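Local coordinates for protein endonuclease EndoMS (Thermococcus kodakarensis KOD1, PDB 5GKE) that binds double-stranded DNA and acts as a mismatch restriction endonuclease of the NucS family, at residues T7-P12 / V18-S23; L49-R54 / E108-Y113. The protein carries 1 engineered substitution. All coordinates share one frame; numbering follows the deposited sequence.

Contact 1 of 2, residues T7-P12 / V18-S23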
loop_
_atom_site.group_PDB
_atom_site.type_symbol
_atom_site.label_atom_id
_atom_site.label_comp_id
_atom_site.label_asym_id
_atom_site.label_seq_id
_atom_site.Cartn_x
_atom_site.Cartn_y
_atom_site.Cartn_z
ATOM N N THR A 7 -11.666 3.102 28.130
ATOM C CA THR A 7 -12.194 4.319 28.717
ATOM C C THR A 7 -12.814 5.154 27.606
ATOM O O THR A 7 -12.207 5.340 26.573
ATOM C CB THR A 7 -11.089 5.129 29.416
ATOM O OG1 THR A 7 -10.238 4.253 30.159
ATOM C CG2 THR A 7 -11.685 6.153 30.331
ATOM N N VAL A 8 -14.023 5.647 27.805
ATOM C CA VAL A 8 -14.729 6.342 26.746
ATOM C C VAL A 8 -15.306 7.605 27.308
ATOM O O VAL A 8 -15.965 7.570 28.342
ATOM C CB VAL A 8 -15.890 5.496 26.149
ATOM C CG1 VAL A 8 -16.665 6.306 25.126
ATOM C CG2 VAL A 8 -15.377 4.240 25.519
ATOM N N ILE A 9 -15.070 8.722 26.643
ATOM C CA ILE A 9 -15.770 9.945 26.992
ATOM C C ILE A 9 -16.343 10.599 25.748
ATOM O O ILE A 9 -15.627 10.849 24.783
ATOM C CB ILE A 9 -14.858 10.951 27.686
ATOM C CG1 ILE A 9 -14.282 10.355 28.969
ATOM C CG2 ILE A 9 -15.621 12.231 27.996
ATOM C CD1 ILE A 9 -13.379 11.308 29.684
ATOM N N THR A 10 -17.635 10.883 25.781
ATOM C CA THR A 10 -18.289 11.589 24.698
ATOM C C THR A 10 -18.316 13.069 25.009
ATOM O O THR A 10 -18.366 13.462 26.174
ATOM C CB THR A 10 -19.714 11.062 24.461
ATOM O OG1 THR A 10 -20.441 11.071 25.701
ATOM C CG2 THR A 10 -19.652 9.629 23.926
ATOM N N SER A 11 -18.232 13.880 23.961
ATOM C CA SER A 11 -18.211 15.340 24.071
ATOM C C SER A 11 -17.269 15.843 25.157
ATOM O O SER A 11 -17.661 16.652 25.995
ATOM C CB SER A 11 -19.616 15.859 24.344
ATOM O OG SER A 11 -20.533 15.301 23.428
ATOM N N PRO A 12 -16.018 15.375 25.146
ATOM C CA PRO A 12 -15.203 15.690 26.320
ATOM C C PRO A 12 -14.852 17.175 26.448
ATOM O O PRO A 12 -14.835 17.926 25.466
ATOM C CB PRO A 12 -13.944 14.854 26.097
ATOM C CG PRO A 12 -13.837 14.750 24.605
ATOM C CD PRO A 12 -15.238 14.718 24.078
ATOM N N VAL A 18 -7.379 16.129 27.050
ATOM C CA VAL A 18 -5.953 16.118 27.372
ATOM C C VAL A 18 -5.583 14.928 28.232
ATOM O O VAL A 18 -4.611 14.205 27.960
ATOM C CB VAL A 18 -5.538 17.413 28.100
ATOM C CG1 VAL A 18 -4.101 17.316 28.596
ATOM C CG2 VAL A 18 -5.711 18.614 27.181
ATOM N N SER A 19 -6.383 14.723 29.268
ATOM C CA SER A 19 -6.162 13.644 30.213
ATOM C C SER A 19 -6.098 12.275 29.532
ATOM O O SER A 19 -5.180 11.490 29.790
ATOM C CB SER A 19 -7.269 13.663 31.282
ATOM O OG SER A 19 -7.144 12.551 32.154
ATOM N N LEU A 20 -7.061 11.997 28.655
ATOM C CA LEU A 20 -7.120 10.697 27.971
ATOM C C LEU A 20 -6.044 10.510 26.929
ATOM O O LEU A 20 -5.442 9.441 26.839
ATOM C CB LEU A 20 -8.470 10.499 27.310
ATOM C CG LEU A 20 -9.529 9.982 28.289
ATOM C CD1 LEU A 20 -10.809 9.601 27.556
ATOM C CD2 LEU A 20 -8.971 8.793 29.018
ATOM N N VAL A 21 -5.803 11.536 26.123
ATOM C CA VAL A 21 -4.706 11.450 25.169
ATOM C C VAL A 21 -3.414 11.121 25.906
ATOM O O VAL A 21 -2.738 10.140 25.578
ATOM C CB VAL A 21 -4.534 12.737 24.386
ATOM C CG1 VAL A 21 -3.312 12.633 23.528
ATOM C CG2 VAL A 21 -5.786 13.005 23.537
ATOM N N ASN A 22 -3.110 11.916 26.932
ATOM C CA ASN A 22 -1.890 11.745 27.718
ATOM C C ASN A 22 -1.765 10.336 28.238
ATOM O O ASN A 22 -0.744 9.661 28.051
ATOM C CB ASN A 22 -1.863 12.712 28.899
ATOM C CG ASN A 22 -1.655 14.153 28.480
ATOM O OD1 ASN A 22 -1.180 14.441 27.371
ATOM N ND2 ASN A 22 -2.006 15.076 29.377
ATOM N N SER A 23 -2.831 9.900 28.891
ATOM C CA SER A 23 -2.890 8.578 29.475
ATOM C C SER A 23 -2.646 7.493 28.432
ATOM O O SER A 23 -1.895 6.541 28.674
ATOM C CB SER A 23 -4.240 8.374 30.149
ATOM O OG SER A 23 -4.392 7.009 30.494
#
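The hydroxyl of Thr7 is hydrogen-bonded to NH1 of Arg119, which leaves the methyl branch of the same side chain to deal with Leu20. Both branches leave one CB. With OG1 beside the backbone N (chi1 -43°), CG2 stands anti to that N, and it is this methyl that lies 4.0 Å from CD2 of Leu20. Two residues along the strand, Ile9 brings up the other half of the contact. Its CD1 stands anti to CA (chi2 -180°), which lays the side of the CG1–CD1 bond, and not its end alone, against the leucine: CD1 of Leu20 is 3.7 Å from Ile9 CD1 and 3.8 Å from Ile9 CG1. The leucine fork therefore straddles the two strand residues, one methyl for each, and the side chains pass obliquely.

In the fold this is a helix packed on the face of a beta-sheet. Strand 6-10 ends, the chain turns through Ser11, and helix 14-27 comes back over the strand it has just left; the CA atoms of Thr7 and Leu20 are 8.2 Å apart. Antiparallel backbone bonds tie Thr7 to Val117 and Ile9 to Val115, and those two valines touch Leu20 as well, so its isobutyl group sits on a four-residue patch drawn from two neighbouring strands. Leu20 is buried, whereas Thr7 and Ile9 remain partly exposed, and a bound (4S)-2-methyl-2,4-pentanediol, probably from the crystallisation liquor, comes within about 4 Å of the Ile9 side chain. On the helix, Val18 and Val21 turn to strand 86-88 instead. Val8 and Thr10 pack against Thr10 and Val8 of the second subunit, which brings the two copies of this strand together at the dimer interface.

Contact 2 of 2, residues L49-R54 / E108-Y113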
loop_
_atom_site.group_PDB
_atom_site.type_symbol
_atom_site.label_atom_id
_atom_site.label_comp_id
_atom_site.label_asym_id
_atom_site.label_seq_id
_atom_site.Cartn_x
_atom_site.Cartn_y
_atom_site.Cartn_z
ATOM N N LEU A 49 -6.765 19.142 4.194
ATOM C CA LEU A 49 -8.105 18.596 4.277
ATOM C C LEU A 49 -8.973 19.519 5.129
ATOM O O LEU A 49 -8.642 19.786 6.288
ATOM C CB LEU A 49 -8.064 17.175 4.857
ATOM C CG LEU A 49 -9.364 16.381 4.817
ATOM C CD1 LEU A 49 -9.831 16.224 3.381
ATOM C CD2 LEU A 49 -9.206 15.021 5.510
ATOM N N GLY A 50 -10.073 20.012 4.557
ATOM C CA GLY A 50 -10.992 20.881 5.287
ATOM C C GLY A 50 -11.881 20.171 6.307
ATOM O O GLY A 50 -11.835 18.936 6.432
ATOM N N SER A 51 -12.696 20.957 7.018
ATOM C CA SER A 51 -13.550 20.473 8.116
ATOM C C SER A 51 -14.430 19.310 7.724
ATOM O O SER A 51 -15.168 19.380 6.746
ATOM C CB SER A 51 -14.453 21.590 8.648
ATOM O OG SER A 51 -13.728 22.561 9.376
ATOM N N GLY A 52 -14.370 18.252 8.518
ATOM C CA GLY A 52 -15.145 17.054 8.257
ATOM C C GLY A 52 -14.979 16.077 9.405
ATOM O O GLY A 52 -14.022 16.163 10.185
ATOM N N ASP A 53 -15.918 15.148 9.517
ATOM C CA ASP A 53 -15.855 14.170 10.579
ATOM C C ASP A 53 -14.986 13.001 10.169
ATOM O O ASP A 53 -15.134 12.469 9.068
ATOM C CB ASP A 53 -17.253 13.675 10.946
ATOM C CG ASP A 53 -18.145 14.779 11.451
ATOM O OD1 ASP A 53 -17.622 15.846 11.846
ATOM O OD2 ASP A 53 -19.369 14.576 11.451
ATOM N N ARG A 54 -14.092 12.590 11.063
ATOM C CA ARG A 54 -13.233 11.448 10.800
ATOM C C ARG A 54 -12.967 10.646 12.062
ATOM O O ARG A 54 -13.125 11.131 13.180
ATOM C CB ARG A 54 -11.889 11.900 10.182
ATOM C CG ARG A 54 -12.000 12.436 8.771
ATOM C CD ARG A 54 -11.839 13.947 8.733
ATOM N NE ARG A 54 -12.392 14.520 7.510
ATOM C CZ ARG A 54 -12.182 15.769 7.096
ATOM N NH1 ARG A 54 -11.394 16.571 7.800
ATOM N NH2 ARG A 54 -12.741 16.208 5.966
ATOM N N GLU A 108 -6.206 19.456 13.552
ATOM C CA GLU A 108 -6.917 20.449 14.333
ATOM C C GLU A 108 -8.262 19.891 14.770
ATOM O O GLU A 108 -9.122 19.618 13.936
ATOM C CB GLU A 108 -7.120 21.721 13.517
ATOM C CG GLU A 108 -7.690 22.878 14.331
ATOM C CD GLU A 108 -8.113 24.069 13.478
ATOM O OE1 GLU A 108 -7.677 24.165 12.306
ATOM O OE2 GLU A 108 -8.889 24.910 13.988
ATOM N N LEU A 109 -8.477 19.758 16.071
ATOM C CA LEU A 109 -9.729 19.183 16.535
ATOM C C LEU A 109 -10.721 20.304 16.787
ATOM O O LEU A 109 -10.601 21.034 17.764
ATOM C CB LEU A 109 -9.492 18.374 17.801
ATOM C CG LEU A 109 -8.447 17.275 17.646
ATOM C CD1 LEU A 109 -8.083 16.680 18.996
ATOM C CD2 LEU A 109 -8.983 16.198 16.729
ATOM N N GLU A 110 -11.705 20.435 15.908
ATOM C CA GLU A 110 -12.682 21.506 16.036
ATOM C C GLU A 110 -13.790 21.143 17.013
ATOM O O GLU A 110 -14.218 21.977 17.799
ATOM C CB GLU A 110 -13.271 21.845 14.676
ATOM C CG GLU A 110 -12.236 22.347 13.706
ATOM C CD GLU A 110 -12.808 22.613 12.339
ATOM O OE1 GLU A 110 -13.514 21.723 11.805
ATOM O OE2 GLU A 110 -12.552 23.719 11.807
ATOM N N GLU A 111 -14.285 19.914 16.918
ATOM C CA GLU A 111 -15.185 19.364 17.924
ATOM C C GLU A 111 -14.915 17.889 18.170
ATOM O O GLU A 111 -15.027 17.074 17.266
ATOM C CB GLU A 111 -16.635 19.566 17.495
ATOM C CG GLU A 111 -17.654 19.049 18.487
ATOM C CD GLU A 111 -19.068 19.434 18.092
ATOM O OE1 GLU A 111 -19.229 20.105 17.045
ATOM O OE2 GLU A 111 -20.016 19.070 18.826
ATOM N N VAL A 112 -14.602 17.518 19.393
ATOM C CA VAL A 112 -14.333 16.115 19.631
ATOM C C VAL A 112 -15.601 15.411 20.123
ATOM O O VAL A 112 -16.058 15.652 21.232
ATOM C CB VAL A 112 -13.188 15.941 20.645
ATOM C CG1 VAL A 112 -12.999 14.468 20.994
ATOM C CG2 VAL A 112 -11.895 16.569 20.099
ATOM N N TYR A 113 -16.165 14.539 19.296
ATOM C CA TYR A 113 -17.397 13.835 19.662
ATOM C C TYR A 113 -17.124 12.694 20.625
ATOM O O TYR A 113 -17.937 12.376 21.489
ATOM C CB TYR A 113 -18.100 13.273 18.431
ATOM C CG TYR A 113 -18.302 14.247 17.297
ATOM C CD1 TYR A 113 -19.163 15.334 17.431
ATOM C CD2 TYR A 113 -17.659 14.061 16.073
ATOM C CE1 TYR A 113 -19.360 16.227 16.383
ATOM C CE2 TYR A 113 -17.856 14.947 15.025
ATOM C CZ TYR A 113 -18.707 16.024 15.184
ATOM O OH TYR A 113 -18.904 16.900 14.148
#
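Asp53 and Tyr113 meet almost at right angles, carboxylate and ring planes 82° apart. Asp53 OD1 lies at the edge of the ring, in its plane, and accepts a hydrogen bond from Tyr113 OH at 2.8 Å; seen from the aspartate, that hydroxyl comes from above the carboxylate, 36° out of its plane. The other oxygen, OD2, reaches across to the second subunit, forming a salt bridge with Lys5 NZ and accepting a hydrogen bond from the backbone N of Glu121, both of that subunit. With an alanine here, the Tyr113 hydroxyl would probably lose its acceptor and Lys5 of the second subunit its countercharge.

The second link is a hydrogen bond from Ser51 OG to Glu110 OE1, 2.6 Å, on the syn lone pair of that oxygen; the glutamate chain is extended beyond CG and so spans the gap. Arg54 reaches back across the corner at Ser51, where NH1 and NH2 both bond to Gly50 O, while Leu49 CD2 and Gly52 CA each lie 3.4 Å over opposite faces of the guanidinium.

Both segments pair with strand 30-42 of the PH-like domain, and there Glu110 and Glu111 both stand opposite Arg36, which forms a salt bridge with Glu111: a classic beta bulge.

In the fold
Contact 1 closes before contact 2 opens along the chain, and their centres lie about 16 Å apart at one end of the chain, away from the nuclease domain with its magnesium ion. Strand 111-118 joins them: it neighbours strand 6-10 in the antiparallel sheet and also supplies residues to contact 2. They meet directly where Ser11 N probably hydrogen-bonds to Tyr113 O, 2.9 Å away, and where Pro12 packs on Val112. Contact 1 lays helix 14-27 on the sheet, whereas contact 2 links strands that flank strand 30-42. Since both also touch the second subunit, this region combines domain packing with dimer assembly.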